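Local coordinates for protein cellulase CEL9M (Clostridium cellulolyticum, PDB 1IA6) that probably cleaves internal beta-1,4-glucosidic linkages in cellulose and related beta-glucans, as the catalytic module of a family 9 glycoside hydrolase, at residues K251-W256 against K299-W304; D12-F17 against G418-L423; F115-G120 against V197-S202. All blocks are in the same frame, centred on the assembly; numbering follows the deposited sequence.

Contact 1 of 3, residues K251-W256 against K299-W304; sequences KWTMCW and KWLSNW. With SO4 (sulfate ion), chain E.
Trp252 and Leu301 are the nearest backbone neighbours here, with their CA atoms 7.6 Å apart, and both 251-256 and 299-304 are irregular loop. That spacing is bridged by side chains. Leu301 places CD2 over one face of the Trp252 indole. The methyl sits 3.6 Å from the centroid of the six-membered ring and 10° off its normal, a CH-pi contact. With CG anti to the backbone N (chi1 -178°), Leu301 carries CG out to the six-membered ring, near CZ3 and CE3. The second branch goes to the backbone: Leu301 CD1 lies 3.9 Å from Lys251 O. Thr253 adds a methyl, with CG2 3.8 Å from Leu301 CD2. Its hydroxyl OG1 is hydrogen-bonded to Glu313 on helix 306-323. Ser302 CB lies 3.9 Å from Trp252 CH2, at the six-membered end of the indole. Trp287, on helix 274-289, touches both Leu301 and Thr253 and also donates from NE1 to Trp252 O.

Trp256 and Trp304, the last residues of the two segments, both approach a sulfate ion, probably from the crystallisation liquor. Trp256 NE1 donates to sulfate O2 at 3.0 Å, with an N-H...O angle of 148°. On the other loop, Trp304 CD1 lies 3.2 Å from sulfate O3. Trp304 NE1 is hydrogen-bonded to Glu410, a predicted active-site residue, so the 299-304 loop borders the probable catalytic region of the family 9 alpha-helical barrel. The direct contact between the loops is mainly apolar, a leucine methyl on an indole face, and depends on shape rather than on polar bonds. The anion takes a bond from a neutral indole N-H and one from Arg308, whose positive charge would probably offset part of its own.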
# COMPACT_ATOMS: atom_id res chain seq x y z
N LYS A 251 -11.16 16.20 1.52
CA LYS A 251 -11.60 15.90 2.88
C LYS A 251 -11.36 14.43 3.22
O LYS A 251 -11.82 13.94 4.25
CB LYS A 251 -13.10 16.21 3.02
CG LYS A 251 -13.48 17.65 2.74
CD LYS A 251 -14.99 17.82 2.80
CE LYS A 251 -15.40 19.25 2.49
NZ LYS A 251 -16.88 19.40 2.44
N TRP A 252 -10.63 13.74 2.35
CA TRP A 252 -10.34 12.33 2.56
C TRP A 252 -8.87 12.22 2.95
O TRP A 252 -8.36 13.05 3.72
CB TRP A 252 -10.60 11.56 1.25
CG TRP A 252 -10.93 10.11 1.45
CD1 TRP A 252 -10.23 9.03 0.97
CD2 TRP A 252 -12.07 9.57 2.14
NE1 TRP A 252 -10.85 7.86 1.34
CE2 TRP A 252 -11.98 8.16 2.06
CE3 TRP A 252 -13.14 10.14 2.84
CZ2 TRP A 252 -12.93 7.31 2.64
CZ3 TRP A 252 -14.09 9.30 3.41
CH2 TRP A 252 -13.98 7.90 3.31
N THR A 253 -8.19 11.21 2.44
CA THR A 253 -6.77 11.03 2.74
C THR A 253 -6.15 10.15 1.67
O THR A 253 -6.81 9.73 0.72
CB THR A 253 -6.55 10.38 4.13
OG1 THR A 253 -5.15 10.38 4.44
CG2 THR A 253 -7.08 8.96 4.16
N MET A 254 -4.86 9.89 1.81
CA MET A 254 -4.15 9.05 0.86
C MET A 254 -4.63 7.60 0.96
O MET A 254 -4.66 7.01 2.04
CB MET A 254 -2.64 9.10 1.15
CG MET A 254 -1.83 8.06 0.39
SD MET A 254 -0.07 8.22 0.75
CE MET A 254 0.05 7.32 2.28
N CYS A 255 -5.02 7.04 -0.18
CA CYS A 255 -5.46 5.65 -0.24
C CYS A 255 -5.40 5.19 -1.69
O CYS A 255 -5.12 5.99 -2.58
CB CYS A 255 -6.88 5.49 0.34
SG CYS A 255 -8.18 6.43 -0.48
N TRP A 256 -5.66 3.91 -1.92
CA TRP A 256 -5.56 3.37 -3.27
C TRP A 256 -6.33 4.12 -4.35
O TRP A 256 -5.91 4.13 -5.51
CB TRP A 256 -5.94 1.88 -3.30
CG TRP A 256 -7.32 1.57 -2.81
CD1 TRP A 256 -7.68 1.22 -1.54
CD2 TRP A 256 -8.53 1.58 -3.58
NE1 TRP A 256 -9.04 1.02 -1.47
CE2 TRP A 256 -9.58 1.24 -2.71
CE3 TRP A 256 -8.82 1.86 -4.92
CZ2 TRP A 256 -10.91 1.16 -3.13
CZ3 TRP A 256 -10.14 1.78 -5.35
CH2 TRP A 256 -11.17 1.44 -4.45
N LYS A 299 -8.44 9.23 15.16
CA LYS A 299 -9.10 9.99 14.11
C LYS A 299 -9.84 8.94 13.30
O LYS A 299 -9.22 8.06 12.70
CB LYS A 299 -8.08 10.73 13.25
CG LYS A 299 -7.41 11.90 13.94
CD LYS A 299 -8.42 13.00 14.21
CE LYS A 299 -7.80 14.17 14.95
NZ LYS A 299 -8.81 15.24 15.20
N TRP A 300 -11.16 9.04 13.29
CA TRP A 300 -12.04 8.08 12.62
C TRP A 300 -12.62 8.66 11.34
O TRP A 300 -13.59 9.42 11.39
CB TRP A 300 -13.17 7.72 13.60
CG TRP A 300 -13.85 6.41 13.36
CD1 TRP A 300 -13.48 5.19 13.85
CD2 TRP A 300 -15.04 6.19 12.59
NE1 TRP A 300 -14.37 4.23 13.45
CE2 TRP A 300 -15.34 4.81 12.67
CE3 TRP A 300 -15.88 7.02 11.85
CZ2 TRP A 300 -16.45 4.25 12.04
CZ3 TRP A 300 -16.98 6.46 11.22
CH2 TRP A 300 -17.25 5.08 11.32
N LEU A 301 -12.04 8.32 10.20
CA LEU A 301 -12.51 8.84 8.92
C LEU A 301 -13.76 8.13 8.40
O LEU A 301 -14.71 8.78 7.96
CB LEU A 301 -11.41 8.74 7.86
CG LEU A 301 -11.77 9.32 6.49
CD1 LEU A 301 -11.94 10.84 6.61
CD2 LEU A 301 -10.67 8.98 5.48
N SER A 302 -13.74 6.81 8.45
CA SER A 302 -14.86 6.00 7.99
C SER A 302 -14.81 4.66 8.72
O SER A 302 -13.89 4.41 9.50
CB SER A 302 -14.78 5.80 6.47
OG SER A 302 -16.01 5.30 5.96
N ASN A 303 -15.78 3.79 8.45
CA ASN A 303 -15.87 2.51 9.15
C ASN A 303 -15.00 1.35 8.66
O ASN A 303 -14.63 0.49 9.45
CB ASN A 303 -17.33 2.04 9.20
CG ASN A 303 -17.89 1.74 7.83
OD1 ASN A 303 -18.03 2.64 7.00
ND2 ASN A 303 -18.20 0.48 7.57
N TRP A 304 -14.69 1.32 7.37
CA TRP A 304 -13.90 0.22 6.83
C TRP A 304 -12.42 0.56 6.73
O TRP A 304 -12.04 1.54 6.09
CB TRP A 304 -14.44 -0.20 5.46
CG TRP A 304 -14.14 -1.63 5.13
CD1 TRP A 304 -12.99 -2.12 4.58
CD2 TRP A 304 -14.98 -2.76 5.40
NE1 TRP A 304 -13.06 -3.49 4.49
CE2 TRP A 304 -14.27 -3.91 4.99
CE3 TRP A 304 -16.26 -2.92 5.95
CZ2 TRP A 304 -14.79 -5.20 5.11
CZ3 TRP A 304 -16.78 -4.20 6.07
CH2 TRP A 304 -16.05 -5.32 5.65
S SO4 E . -11.44 -0.88 0.94
O1 SO4 E . -11.72 -2.33 1.01
O2 SO4 E . -9.99 -0.67 0.76
O3 SO4 E . -11.90 -0.24 2.19
O4 SO4 E . -12.18 -0.30 -0.21

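Contact 2 of 3, residues D12-F17 against G418-L423; sequences DSIIFF and GLVGVL
Ser13 presses its side chain against Val420 on the neighbouring helix, with OG 3.5 Å from Val420 CG2. The hydroxyl oxygen also lies 3.8 Å from Leu423 CD1. One atom back along the side chain, Ser13 CB is 3.9 Å from Leu419 CD2. OG stands between the backbone N and the carbonyl carbon (chi1 67°), and it is hydrogen-bonded to Leu10 O one turn earlier. The polar atom is therefore buried among methyl groups but has a partner in its own helix. The small side chain allows close approach: Ser13 CA and Val420 CA are 5.8 Å apart.

This packing joins helix 6-15, near the start of the chain, to helix 413-429, near the end of the modelled chain. Both belong to the helical fold of the family 9 catalytic module. Asn416 adds a polar tie, donating from ND2 to Ser13 O.

The other branch of Val420 meets Ile14, whose side chain crosses it at about a right angle, CG1 to CG1 at 4.1 Å. Phe17 comes in edge-on: its CE2 is 4.1 Å from Val420 CG2, and that methyl lies near the ring plane. Met94 of helix 91-107 also touches Val420.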
# COMPACT_ATOMS: atom_id res chain seq x y z
N ASP A 12 8.22 -5.77 12.06
CA ASP A 12 7.05 -6.61 11.90
C ASP A 12 6.17 -6.20 10.72
O ASP A 12 5.72 -7.05 9.98
CB ASP A 12 6.18 -6.59 13.17
CG ASP A 12 6.83 -7.28 14.35
OD1 ASP A 12 7.75 -8.11 14.15
OD2 ASP A 12 6.41 -7.00 15.49
N SER A 13 5.95 -4.89 10.56
CA SER A 13 5.10 -4.39 9.48
C SER A 13 5.64 -4.73 8.10
O SER A 13 4.88 -4.87 7.14
CB SER A 13 4.89 -2.88 9.62
OG SER A 13 6.09 -2.16 9.42
N ILE A 14 6.96 -4.86 7.99
CA ILE A 14 7.59 -5.21 6.72
C ILE A 14 7.48 -6.72 6.51
O ILE A 14 7.22 -7.18 5.40
CB ILE A 14 9.07 -4.81 6.72
CG1 ILE A 14 9.20 -3.29 6.83
CG2 ILE A 14 9.75 -5.33 5.45
CD1 ILE A 14 10.61 -2.81 7.14
N ILE A 15 7.68 -7.48 7.58
CA ILE A 15 7.61 -8.93 7.54
C ILE A 15 6.24 -9.43 7.08
O ILE A 15 6.13 -10.45 6.40
CB ILE A 15 7.93 -9.53 8.93
CG1 ILE A 15 9.45 -9.58 9.12
CG2 ILE A 15 7.30 -10.90 9.09
CD1 ILE A 15 9.88 -9.84 10.56
N PHE A 16 5.19 -8.69 7.44
CA PHE A 16 3.83 -9.04 7.05
C PHE A 16 3.69 -9.43 5.58
O PHE A 16 3.02 -10.41 5.26
CB PHE A 16 2.88 -7.87 7.33
CG PHE A 16 1.56 -7.99 6.62
CD1 PHE A 16 0.62 -8.92 7.03
CD2 PHE A 16 1.29 -7.19 5.50
CE1 PHE A 16 -0.59 -9.06 6.34
CE2 PHE A 16 0.09 -7.33 4.81
CZ PHE A 16 -0.85 -8.26 5.23
N PHE A 17 4.32 -8.67 4.70
CA PHE A 17 4.20 -8.93 3.27
C PHE A 17 4.59 -10.34 2.84
O PHE A 17 4.09 -10.83 1.83
CB PHE A 17 4.99 -7.86 2.50
CG PHE A 17 4.37 -6.50 2.60
CD1 PHE A 17 3.28 -6.15 1.80
CD2 PHE A 17 4.82 -5.59 3.56
CE1 PHE A 17 2.65 -4.92 1.95
CE2 PHE A 17 4.19 -4.35 3.71
CZ PHE A 17 3.10 -4.02 2.91
N GLY A 418 0.84 1.94 4.27
CA GLY A 418 0.89 3.19 5.00
C GLY A 418 1.47 3.05 6.40
O GLY A 418 2.06 3.99 6.92
N LEU A 419 1.30 1.88 7.00
CA LEU A 419 1.82 1.62 8.34
C LEU A 419 3.33 1.64 8.32
O LEU A 419 3.97 2.24 9.18
CB LEU A 419 1.33 0.27 8.88
CG LEU A 419 1.87 -0.13 10.25
CD1 LEU A 419 1.41 0.87 11.31
CD2 LEU A 419 1.40 -1.53 10.61
N VAL A 420 3.92 0.96 7.34
CA VAL A 420 5.37 0.93 7.23
C VAL A 420 5.91 2.35 7.15
O VAL A 420 6.86 2.71 7.85
CB VAL A 420 5.83 0.15 5.98
CG1 VAL A 420 7.35 0.24 5.85
CG2 VAL A 420 5.41 -1.30 6.08
N GLY A 421 5.28 3.17 6.31
CA GLY A 421 5.71 4.55 6.15
C GLY A 421 5.65 5.39 7.42
O GLY A 421 6.62 6.08 7.76
N VAL A 422 4.52 5.35 8.12
CA VAL A 422 4.39 6.15 9.34
C VAL A 422 5.35 5.67 10.42
O VAL A 422 5.90 6.49 11.16
CB VAL A 422 2.92 6.14 9.88
CG1 VAL A 422 2.57 4.79 10.48
CG2 VAL A 422 2.74 7.26 10.89
N LEU A 423 5.57 4.36 10.53
CA LEU A 423 6.49 3.85 11.53
C LEU A 423 7.92 4.29 11.20
O LEU A 423 8.70 4.63 12.10
CB LEU A 423 6.41 2.32 11.60
CG LEU A 423 5.16 1.79 12.31
CD1 LEU A 423 5.09 0.28 12.21
CD2 LEU A 423 5.19 2.23 13.77

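Contact 3 of 3, residues F115-G120 against V197-S202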
# COMPACT_ATOMS: atom_id res chain seq x y z
N PHE A 115 -0.10 -4.10 -20.60
CA PHE A 115 0.13 -4.31 -19.18
C PHE A 115 -1.02 -5.08 -18.56
O PHE A 115 -2.14 -4.58 -18.49
CB PHE A 115 0.28 -2.98 -18.44
CG PHE A 115 0.64 -3.14 -16.99
CD1 PHE A 115 1.89 -3.65 -16.63
CD2 PHE A 115 -0.27 -2.83 -15.99
CE1 PHE A 115 2.22 -3.84 -15.28
CE2 PHE A 115 0.06 -3.01 -14.64
CZ PHE A 115 1.30 -3.52 -14.29
N TYR A 116 -0.73 -6.30 -18.11
CA TYR A 116 -1.72 -7.15 -17.46
C TYR A 116 -1.78 -6.68 -16.01
O TYR A 116 -0.74 -6.51 -15.38
CB TYR A 116 -1.29 -8.61 -17.53
CG TYR A 116 -1.42 -9.19 -18.91
CD1 TYR A 116 -2.65 -9.65 -19.38
CD2 TYR A 116 -0.32 -9.24 -19.77
CE1 TYR A 116 -2.79 -10.14 -20.67
CE2 TYR A 116 -0.45 -9.74 -21.07
CZ TYR A 116 -1.69 -10.19 -21.51
OH TYR A 116 -1.84 -10.68 -22.79
N TYR A 117 -2.99 -6.49 -15.48
CA TYR A 117 -3.08 -6.00 -14.11
C TYR A 117 -4.00 -6.71 -13.12
O TYR A 117 -4.16 -6.26 -11.99
CB TYR A 117 -3.37 -4.49 -14.11
CG TYR A 117 -4.68 -4.07 -14.72
CD1 TYR A 117 -5.88 -4.20 -14.02
CD2 TYR A 117 -4.72 -3.46 -15.98
CE1 TYR A 117 -7.08 -3.73 -14.55
CE2 TYR A 117 -5.92 -3.00 -16.52
CZ TYR A 117 -7.09 -3.13 -15.80
OH TYR A 117 -8.27 -2.64 -16.32
N GLN A 118 -4.61 -7.82 -13.54
CA GLN A 118 -5.42 -8.58 -12.60
C GLN A 118 -5.38 -10.05 -12.93
O GLN A 118 -5.67 -10.46 -14.06
CB GLN A 118 -6.89 -8.12 -12.54
CG GLN A 118 -7.63 -8.86 -11.41
CD GLN A 118 -9.05 -8.39 -11.14
OE1 GLN A 118 -9.33 -7.19 -11.12
NE2 GLN A 118 -9.95 -9.34 -10.92
N VAL A 119 -4.99 -10.84 -11.94
CA VAL A 119 -4.93 -12.29 -12.09
C VAL A 119 -5.88 -12.84 -11.05
O VAL A 119 -5.73 -12.57 -9.85
CB VAL A 119 -3.51 -12.82 -11.82
CG1 VAL A 119 -3.52 -14.35 -11.78
CG2 VAL A 119 -2.57 -12.34 -12.92
N GLY A 120 -6.87 -13.60 -11.51
CA GLY A 120 -7.87 -14.16 -10.62
C GLY A 120 -9.19 -13.43 -10.78
O GLY A 120 -9.24 -12.31 -11.29
N VAL A 197 -10.16 5.26 -15.85
CA VAL A 197 -9.76 4.39 -14.75
C VAL A 197 -9.78 2.92 -15.17
O VAL A 197 -10.54 2.52 -16.06
CB VAL A 197 -10.66 4.56 -13.50
CG1 VAL A 197 -10.55 5.98 -12.97
CG2 VAL A 197 -12.11 4.22 -13.85
N GLY A 198 -8.94 2.11 -14.52
CA GLY A 198 -8.87 0.69 -14.82
C GLY A 198 -10.01 -0.07 -14.17
O GLY A 198 -10.81 0.51 -13.43
N ASN A 199 -10.07 -1.37 -14.42
CA ASN A 199 -11.13 -2.22 -13.87
C ASN A 199 -10.68 -2.95 -12.60
O ASN A 199 -9.56 -3.46 -12.53
CB ASN A 199 -11.57 -3.26 -14.90
CG ASN A 199 -12.13 -2.62 -16.17
OD1 ASN A 199 -13.13 -1.91 -16.13
ND2 ASN A 199 -11.48 -2.89 -17.30
N GLY A 200 -11.57 -3.01 -11.62
CA GLY A 200 -11.26 -3.71 -10.38
C GLY A 200 -12.48 -4.45 -9.88
O GLY A 200 -12.61 -4.75 -8.69
N GLN A 201 -13.38 -4.77 -10.81
CA GLN A 201 -14.62 -5.45 -10.49
C GLN A 201 -15.35 -4.60 -9.45
O GLN A 201 -15.18 -3.39 -9.42
CB GLN A 201 -14.34 -6.86 -9.95
CG GLN A 201 -13.63 -7.76 -10.96
CD GLN A 201 -13.62 -9.23 -10.55
OE1 GLN A 201 -12.73 -9.68 -9.83
NE2 GLN A 201 -14.63 -9.97 -10.99
N SER A 202 -16.16 -5.22 -8.59
CA SER A 202 -16.88 -4.44 -7.59
C SER A 202 -16.05 -4.29 -6.32
O SER A 202 -16.45 -3.62 -5.37
CB SER A 202 -18.22 -5.11 -7.25
OG SER A 202 -18.01 -6.39 -6.68
O HOH W 1 -7.81 -4.96 -11.02
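Tyr117 and Gln118 reach from strand 115-119 to the 197-202 loop. The strand is the middle one of a small three-stranded antiparallel sheet, with 62-63 and 143-145 beside it. The 197-202 segment is part of the loop between helix 174-193 and helix 210-224 in the alpha-helical barrel module.

Two direct hydrogen bonds link the segments. Asn199 N donates to Tyr117 OH at 2.9 Å, nearly straight at 172°. Gln118 NE2 gives the second bond, to Gln201 OE1 at 3.0 Å. This donor stands above the carbonyl plane of Gln201, and the two side chains cross at about a right angle. NE2 also donates to Gly120 O at 3.1 Å. Both acceptors lie close to the Gln118 amide plane, so its amide group is held in orientation. Gln201 in turn is bonded to Glu121 and to the backbone N of Gly122.

Two other approaches involve the tyrosine without a conventional hydrogen bond. Gly198 CA lies 3.7 Å from Tyr117 OH, and the carbonyl Asn199 O lies near the ring plane at the edge, 3.2 Å from Tyr117 CE1.

One water completes the set of bridges. It donates to Gln118 OE1 at 2.7 Å and to Asn199 O at 2.8 Å, and its oxygen lies in the plane of the Tyr117 ring, at the edge.

Overall arrangement
Contact 2 joins a helix near the N-terminus to the last helix of the modelled chain, and contacts 1 and 3 both fall within the chain it closes. Along the chain both segments of contact 3 precede those of contact 1. The centres of contacts 1 and 2 are 18 Å apart, with nearest atoms about 5 Å apart. Contact 3 is centred 23 Å from contact 1 and 25 Å from contact 2. No two contacts touch. Contact 1 borders the sulfate and is tied to Glu410, predicted to be catalytic; helix 413-429 of contact 2 begins just after that residue. The calcium ion lies about 10 Å from the Trp252 side chain, and contact 3 also lies near the calcium site.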